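Xylose isomerase domain protein (Alicyclobacillus acidocaldarius subsp. acidocaldarius, PDB 3U0H) is of unproven function but adopts a xylose isomerase-like TIM-barrel fold and may act as an isomerase. Local coordinates at residues L22-A25 against R26-Y30; V156-L159 against A160-K163; H189-D192 against L193-P197; A241-R244 against G245-A248. All coordinates share one frame; numbering follows the deposited sequence.

Contact 1 (L22-A25 against R26-Y30); sequences LDLA and RETGY
Thr-28 and Leu-24 meet one turn apart at the C-terminal end of helix 18-27, where a Schellman motif closes the helix. Two donors of Thr-28 grip the carbonyl of Leu-24: the backbone N-H in the ordinary helical manner and the hydroxyl OG1 at 2.7 Å from Leu-24 O, arriving from the opposite face of the carbonyl plane. OG1 is placed there by a chi1 of 51°, which tucks it between the backbone N and the carbonyl carbon and turns it back over the preceding turn. Gly-29, with positive phi, makes the reversal: its N bonds to Arg-26 O, and Tyr-30 N donates to Ala-25 O at 3.0 Å.

Asp-23 and Arg-26 run alongside each other, pointing the same way, with carboxylate and guanidinium planes 26° apart. Their salt bridge is long, 3.4 Å between Asp-23 OD1 and Arg-26 NH2, and its hydrogen bond is weak; the stronger partner of OD1 is Arg-59, by a salt bridge.

Farther out, helix 261-280 packs against Leu-24 and Thr-28, and the chain runs on to strand 32-33 of this beta-alpha-beta unit. Ala-25 O sits at the edge of the Tyr-30 ring, whose OH bonds to Ala-265 O.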
# COMPACT_ATOMS: atom_id res chain seq x y z
N LEU A 22 32.39 -24.29 7.68
CA LEU A 22 32.72 -23.57 6.45
C LEU A 22 33.91 -24.22 5.74
O LEU A 22 33.95 -24.22 4.51
CB LEU A 22 32.99 -22.09 6.74
CG LEU A 22 31.79 -21.32 7.35
CD1 LEU A 22 32.16 -19.92 7.80
CD2 LEU A 22 30.63 -21.30 6.39
N ASP A 23 34.85 -24.76 6.51
CA ASP A 23 36.02 -25.45 5.96
C ASP A 23 35.61 -26.71 5.21
O ASP A 23 36.10 -26.98 4.12
CB ASP A 23 37.01 -25.88 7.08
CG ASP A 23 37.89 -24.72 7.61
OD1 ASP A 23 37.96 -23.64 6.99
OD2 ASP A 23 38.57 -24.90 8.64
N LEU A 24 34.72 -27.48 5.82
CA LEU A 24 34.15 -28.63 5.16
C LEU A 24 33.45 -28.23 3.81
O LEU A 24 33.60 -28.94 2.81
CB LEU A 24 33.21 -29.31 6.14
CG LEU A 24 32.86 -30.79 6.06
CD1 LEU A 24 32.35 -31.20 7.44
CD2 LEU A 24 31.79 -31.03 5.00
N ALA A 25 32.69 -27.12 3.77
CA ALA A 25 32.02 -26.71 2.52
C ALA A 25 33.02 -26.50 1.41
O ALA A 25 32.84 -27.02 0.32
CB ALA A 25 31.17 -25.45 2.71
N ARG A 26 34.07 -25.73 1.68
CA ARG A 26 35.13 -25.44 0.70
C ARG A 26 35.79 -26.74 0.27
O ARG A 26 35.95 -27.00 -0.92
CB ARG A 26 36.24 -24.54 1.32
CG ARG A 26 37.29 -23.95 0.33
CD ARG A 26 38.77 -23.96 0.80
NE ARG A 26 39.14 -23.10 1.97
CZ ARG A 26 39.33 -23.52 3.24
NH1 ARG A 26 39.19 -24.80 3.58
NH2 ARG A 26 39.65 -22.64 4.20
N GLU A 27 36.18 -27.55 1.26
CA GLU A 27 36.95 -28.76 1.02
C GLU A 27 36.17 -29.73 0.17
O GLU A 27 36.76 -30.41 -0.64
CB GLU A 27 37.39 -29.45 2.33
CG GLU A 27 38.15 -30.76 2.15
CD GLU A 27 39.45 -30.62 1.36
OE1 GLU A 27 40.24 -29.70 1.69
OE2 GLU A 27 39.70 -31.41 0.40
N THR A 28 34.84 -29.79 0.34
CA THR A 28 34.06 -30.74 -0.44
C THR A 28 33.54 -30.12 -1.76
O THR A 28 32.70 -30.73 -2.43
CB THR A 28 32.92 -31.43 0.38
OG1 THR A 28 32.13 -30.45 1.05
CG2 THR A 28 33.47 -32.46 1.42
N GLY A 29 34.06 -28.94 -2.14
CA GLY A 29 33.80 -28.35 -3.43
C GLY A 29 32.47 -27.59 -3.56
O GLY A 29 32.02 -27.36 -4.69
N TYR A 30 31.81 -27.23 -2.44
CA TYR A 30 30.61 -26.38 -2.55
C TYR A 30 30.98 -24.90 -2.62
O TYR A 30 32.06 -24.49 -2.18
CB TYR A 30 29.70 -26.53 -1.35
CG TYR A 30 29.00 -27.83 -1.20
CD1 TYR A 30 29.62 -28.91 -0.62
CD2 TYR A 30 27.69 -27.98 -1.55
CE1 TYR A 30 28.98 -30.11 -0.45
CE2 TYR A 30 27.03 -29.18 -1.36
CZ TYR A 30 27.68 -30.26 -0.81
OH TYR A 30 27.07 -31.50 -0.62

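Contact 2 (V156-L159 against A160-K163); sequences VQSL and ADLK
An N-cap opens helix 159-169, with Ser-158 and Asp-161 tying the incoming loop to the first turn. Ser-158 OG accepts the backbone N-H of Asp-161 at 3.0 Å in a nearly straight bond (168°). With chi1 at 73° the hydroxyl turns toward the first helical N-H groups. In turn the Asp-161 side chain reaches the residue before the N-cap: OD2 takes the N-H of Gln-157 at 2.9 Å on the anti side of the carboxylate, 17° out of plane. A water donates to Asp-161 OD2 and also bonds Ser-158 OG, 3.3 Å away, bridging the two polar side chains. The other carboxylate oxygen, Asp-161 OD1, forms a salt bridge with Arg-115 of the second subunit. An alanine in place of Asp-161 would probably leave the Gln-157 N-H without its acceptor and that arginine without its mate. Beneath the cap Val-156 CG1 rests 4.0 Å from Leu-162 CB, an apolar contact.

Val-114 of the second subunit packs on Val-156 and Asp-161, at the interface between the two chains. Within the chain, Val-156 and Leu-159 lie against Tyr-142 of a loop, and the cap joins the connection after strand 153-154 to helix 159-169.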
# COMPACT_ATOMS: atom_id res chain seq x y z
N VAL A 156 -1.88 -25.30 6.51
CA VAL A 156 -1.30 -25.55 5.18
C VAL A 156 -0.62 -26.90 5.10
O VAL A 156 0.30 -27.17 5.87
CB VAL A 156 -0.27 -24.46 4.80
CG1 VAL A 156 0.48 -24.76 3.50
CG2 VAL A 156 -1.01 -23.12 4.69
N GLN A 157 -1.02 -27.71 4.11
CA GLN A 157 -0.48 -29.09 3.90
C GLN A 157 -0.01 -29.37 2.50
O GLN A 157 0.35 -30.52 2.16
CB GLN A 157 -1.52 -30.12 4.29
CG GLN A 157 -1.83 -30.05 5.78
CD GLN A 157 -3.04 -30.83 6.18
OE1 GLN A 157 -3.59 -31.62 5.42
NE2 GLN A 157 -3.46 -30.63 7.42
N SER A 158 0.12 -28.29 1.73
CA SER A 158 0.40 -28.40 0.32
C SER A 158 0.63 -27.05 -0.31
O SER A 158 0.25 -26.00 0.22
CB SER A 158 -0.82 -29.01 -0.38
OG SER A 158 -1.87 -28.02 -0.45
N LEU A 159 1.22 -27.10 -1.49
CA LEU A 159 1.42 -25.92 -2.29
C LEU A 159 0.10 -25.22 -2.63
O LEU A 159 0.04 -24.01 -2.57
CB LEU A 159 2.13 -26.31 -3.58
CG LEU A 159 2.32 -25.17 -4.55
CD1 LEU A 159 3.12 -24.04 -3.81
CD2 LEU A 159 3.00 -25.65 -5.85
N ALA A 160 -0.93 -25.96 -2.99
CA ALA A 160 -2.29 -25.38 -3.29
C ALA A 160 -2.81 -24.61 -2.08
O ALA A 160 -3.30 -23.50 -2.19
CB ALA A 160 -3.33 -26.46 -3.74
N ASP A 161 -2.68 -25.19 -0.90
CA ASP A 161 -3.04 -24.49 0.34
C ASP A 161 -2.22 -23.20 0.51
O ASP A 161 -2.77 -22.13 0.81
CB ASP A 161 -2.78 -25.36 1.58
CG ASP A 161 -3.74 -26.53 1.72
OD1 ASP A 161 -4.66 -26.68 0.90
OD2 ASP A 161 -3.50 -27.33 2.66
N LEU A 162 -0.90 -23.34 0.38
CA LEU A 162 -0.02 -22.19 0.51
C LEU A 162 -0.40 -21.05 -0.43
O LEU A 162 -0.33 -19.88 -0.03
CB LEU A 162 1.44 -22.57 0.27
CG LEU A 162 2.47 -21.41 0.39
CD1 LEU A 162 2.40 -20.73 1.74
CD2 LEU A 162 3.92 -21.92 0.12
N LYS A 163 -0.78 -21.38 -1.68
CA LYS A 163 -1.17 -20.34 -2.61
C LYS A 163 -2.41 -19.58 -2.17
O LYS A 163 -2.50 -18.38 -2.42
CB LYS A 163 -1.48 -20.90 -3.96
CG LYS A 163 -0.30 -21.27 -4.81
CD LYS A 163 -0.88 -21.98 -6.05
CE LYS A 163 -0.01 -21.86 -7.28
NZ LYS A 163 -0.46 -22.78 -8.37
O HOH W 1 -4.17 -29.71 1.19

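Contact 3 (H189-D192 against L193-P197); sequences HEDD and LAQLP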
# COMPACT_ATOMS: atom_id res chain seq x y z
N HIS A 189 2.70 -33.24 -8.26
CA HIS A 189 3.18 -33.63 -9.60
C HIS A 189 4.18 -32.60 -10.07
O HIS A 189 4.12 -31.42 -9.70
CB HIS A 189 1.96 -33.63 -10.56
CG HIS A 189 2.18 -34.32 -11.90
ND1 HIS A 189 2.72 -33.68 -12.98
CD2 HIS A 189 1.81 -35.61 -12.35
CE1 HIS A 189 2.72 -34.53 -14.04
NE2 HIS A 189 2.16 -35.70 -13.66
N GLU A 190 5.13 -33.04 -10.90
CA GLU A 190 6.08 -32.14 -11.57
C GLU A 190 5.40 -30.83 -12.06
O GLU A 190 5.94 -29.76 -11.86
CB GLU A 190 6.78 -32.90 -12.72
CG GLU A 190 7.29 -32.04 -13.88
CD GLU A 190 8.24 -32.76 -14.82
OE1 GLU A 190 8.32 -34.01 -14.80
OE2 GLU A 190 8.89 -32.06 -15.60
N ASP A 191 4.21 -30.94 -12.66
CA ASP A 191 3.50 -29.78 -13.23
C ASP A 191 3.03 -28.78 -12.16
O ASP A 191 2.82 -27.62 -12.48
CB ASP A 191 2.26 -30.19 -14.13
CG ASP A 191 2.64 -31.03 -15.35
OD1 ASP A 191 3.84 -31.07 -15.72
OD2 ASP A 191 1.73 -31.63 -15.97
N ASP A 192 2.84 -29.22 -10.92
CA ASP A 192 2.49 -28.27 -9.87
C ASP A 192 3.59 -27.21 -9.67
O ASP A 192 3.32 -26.01 -9.45
CB ASP A 192 2.22 -29.01 -8.56
CG ASP A 192 0.97 -29.88 -8.64
OD1 ASP A 192 -0.12 -29.33 -8.95
OD2 ASP A 192 1.08 -31.10 -8.40
N LEU A 193 4.83 -27.68 -9.84
CA LEU A 193 6.02 -26.87 -9.67
C LEU A 193 6.35 -26.14 -10.93
O LEU A 193 6.76 -25.00 -10.85
CB LEU A 193 7.17 -27.75 -9.26
CG LEU A 193 6.94 -28.59 -8.03
CD1 LEU A 193 8.17 -29.44 -7.74
CD2 LEU A 193 6.59 -27.72 -6.83
N ALA A 194 6.19 -26.77 -12.09
CA ALA A 194 6.44 -26.08 -13.37
C ALA A 194 5.53 -24.85 -13.62
O ALA A 194 5.90 -23.96 -14.37
CB ALA A 194 6.33 -27.05 -14.56
N GLN A 195 4.35 -24.82 -13.03
CA GLN A 195 3.41 -23.77 -13.36
C GLN A 195 3.57 -22.61 -12.43
O GLN A 195 2.84 -21.65 -12.53
CB GLN A 195 2.01 -24.37 -13.36
CG GLN A 195 1.75 -25.08 -14.72
CD GLN A 195 0.81 -26.29 -14.63
OE1 GLN A 195 0.19 -26.52 -13.58
NE2 GLN A 195 0.73 -27.09 -15.71
N LEU A 196 4.49 -22.70 -11.45
CA LEU A 196 4.80 -21.55 -10.55
C LEU A 196 5.56 -20.43 -11.25
O LEU A 196 6.52 -20.69 -11.94
CB LEU A 196 5.66 -21.96 -9.37
CG LEU A 196 4.97 -22.73 -8.27
CD1 LEU A 196 6.04 -23.14 -7.29
CD2 LEU A 196 3.88 -21.87 -7.63
N PRO A 197 5.18 -19.19 -11.01
CA PRO A 197 6.08 -18.17 -11.55
C PRO A 197 7.44 -18.24 -10.85
O PRO A 197 7.50 -18.57 -9.68
CB PRO A 197 5.35 -16.84 -11.25
CG PRO A 197 3.91 -17.26 -10.97
CD PRO A 197 4.00 -18.62 -10.34
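The imidazole of His-189 is met at its edge by the backbone N-H of Asp-191, which lies 9° out of the ring plane. The bond from Asp-191 N to His-189 ND1 is 3.1 Å long and almost straight (174°), so ND1 serves as the acceptor. The second flat group at this end, the carboxylate of Asp-192, receives the N-H of His-189 on OD2 at 2.7 Å, through the anti lone pair that faces away from the other oxygen.

Along the short helix, the carbonyl of Glu-190 accepts the N-H of Ala-194 at 3.0 Å and, more weakly, that of Leu-193. The side chain of Gln-195 folds back along the preceding turn: with chi1 at -82° its CG stands beside the backbone N, and a bend at chi2 lays the amide alongside Asp-191, though which way round the amide sits is doubtful. The backbone bond from Gln-195 N to Asp-191 O is weak.

Leu-193 turns toward helix 231-241, touching Phe-234 and Leu-238, and Glu-190 makes a salt bridge to Arg-236 of that helix. His-189 and Asp-192 form a capping box, Asp-192 OD2 taking the N-H of His-189 while the His-189 ring caps Asp-191 N, at the N-terminus of helix 190-194, one of the helical elements outside the parallel barrel strands, ahead of strand 201-206.

Contact 4 (A241-R244 against G245-A248); sequences AGYR and GPVA
Tyr-243 reaches over Gly-245 to Pro-246 where the chain passes from helix 231-241 into strand 246-249, the last strand of the TIM barrel. The helix ends in a Schellman motif, with Gly-242 at positive phi as the C-prime residue. Tyr-243 then extends its ring forward: CG is anti to the backbone N (chi1 -176°), and the ring runs along the following residues. One face of it receives Gly-245 N, 3.6 Å above the plane and displaced toward the rim. At the edge, in the ring plane, lies Pro-246 O. The phenol donates to it, with 2.6 Å between Tyr-243 OH and Pro-246 O, while Tyr-243 CE2 touches Val-247 CG2 at 4.2 Å. A CB on Gly-245 would stand only 3.3 Å from Tyr-243 OH and would clash with Pro-246 CD, consistent with glycine beneath this ring. A leucine in place of Tyr-243 would probably leave the Pro-246 carbonyl without this donor and take the flat cover from Gly-245.

Val-201 and Val-204 of strand 201-206 also pack on Tyr-243, setting its ring against the barrel wall. Arg-244 takes a different course, bent at chi2 (-67°), which turns its guanidinium back toward the helix end. There it has a cation-pi contact with Tyr-239, whose carbonyl NH1 also bonds, while NE forms a salt bridge with Glu-53 of the third subunit. Arg-244 NH1 bonds Tyr-243 O at 2.9 Å as well, with the oxygen in the guanidinium plane but the nitrogen 57° out of the carbonyl plane.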
# COMPACT_ATOMS: atom_id res chain seq x y z
N ALA A 241 9.93 -24.00 -14.13
CA ALA A 241 9.50 -22.78 -13.43
C ALA A 241 10.41 -21.62 -13.68
O ALA A 241 9.94 -20.51 -13.80
CB ALA A 241 9.41 -23.03 -11.96
N GLY A 242 11.73 -21.87 -13.71
CA GLY A 242 12.74 -20.85 -13.87
C GLY A 242 13.61 -20.65 -12.63
O GLY A 242 14.23 -19.63 -12.47
N TYR A 243 13.67 -21.61 -11.74
CA TYR A 243 14.54 -21.49 -10.57
C TYR A 243 16.02 -21.70 -10.94
O TYR A 243 16.33 -22.63 -11.66
CB TYR A 243 14.16 -22.52 -9.55
CG TYR A 243 14.94 -22.42 -8.29
CD1 TYR A 243 14.69 -21.39 -7.41
CD2 TYR A 243 15.92 -23.36 -7.96
CE1 TYR A 243 15.39 -21.27 -6.24
CE2 TYR A 243 16.66 -23.26 -6.78
CZ TYR A 243 16.38 -22.22 -5.91
OH TYR A 243 17.06 -22.05 -4.71
N ARG A 244 16.88 -20.81 -10.47
CA ARG A 244 18.30 -20.83 -10.84
C ARG A 244 19.16 -20.51 -9.62
O ARG A 244 19.95 -19.55 -9.67
CB ARG A 244 18.63 -19.76 -11.92
CG ARG A 244 17.88 -19.90 -13.23
CD ARG A 244 18.28 -21.15 -13.99
NE ARG A 244 17.61 -21.24 -15.29
CZ ARG A 244 16.46 -21.86 -15.54
NH1 ARG A 244 15.78 -22.50 -14.54
NH2 ARG A 244 15.96 -21.82 -16.80
N GLY A 245 19.02 -21.26 -8.55
CA GLY A 245 19.81 -21.01 -7.36
C GLY A 245 20.12 -22.29 -6.62
O GLY A 245 20.21 -23.36 -7.21
N PRO A 246 20.33 -22.17 -5.30
CA PRO A 246 20.81 -23.29 -4.51
C PRO A 246 19.76 -24.30 -4.18
O PRO A 246 18.58 -23.95 -3.91
CB PRO A 246 21.27 -22.62 -3.21
CG PRO A 246 20.50 -21.34 -3.14
CD PRO A 246 20.50 -20.90 -4.58
N VAL A 247 20.20 -25.53 -4.18
CA VAL A 247 19.39 -26.67 -3.78
C VAL A 247 20.09 -27.34 -2.61
O VAL A 247 21.14 -27.98 -2.77
CB VAL A 247 19.28 -27.63 -4.95
CG1 VAL A 247 18.50 -28.87 -4.58
CG2 VAL A 247 18.69 -26.91 -6.17
N ALA A 248 19.48 -27.21 -1.43
CA ALA A 248 20.10 -27.72 -0.20
C ALA A 248 19.59 -29.08 0.20
O ALA A 248 18.38 -29.31 0.20
CB ALA A 248 19.88 -26.76 0.93

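The four contacts follow one another along the chain, all in one TIM-barrel fold. Contact 1 ends helix 18-27 after the first strand, and contact 4 leads into the eighth, strand 246-249, which pairs with strand 5-8; their centres are 20 Å apart. Contact 2 starts helix 159-169 and contact 3 spans helix 190-194, on the same side of the chain's centre, contact 2 lying 35 Å from contact 1 (centre to centre) across that centre. Contact 3 bridges its neighbours: Leu-159 and Lys-163 pack on its leucines, and Ala-241 CB meets Leu-193 O. Contact 2 also meets the second subunit, and Arg-244 of contact 4 the third.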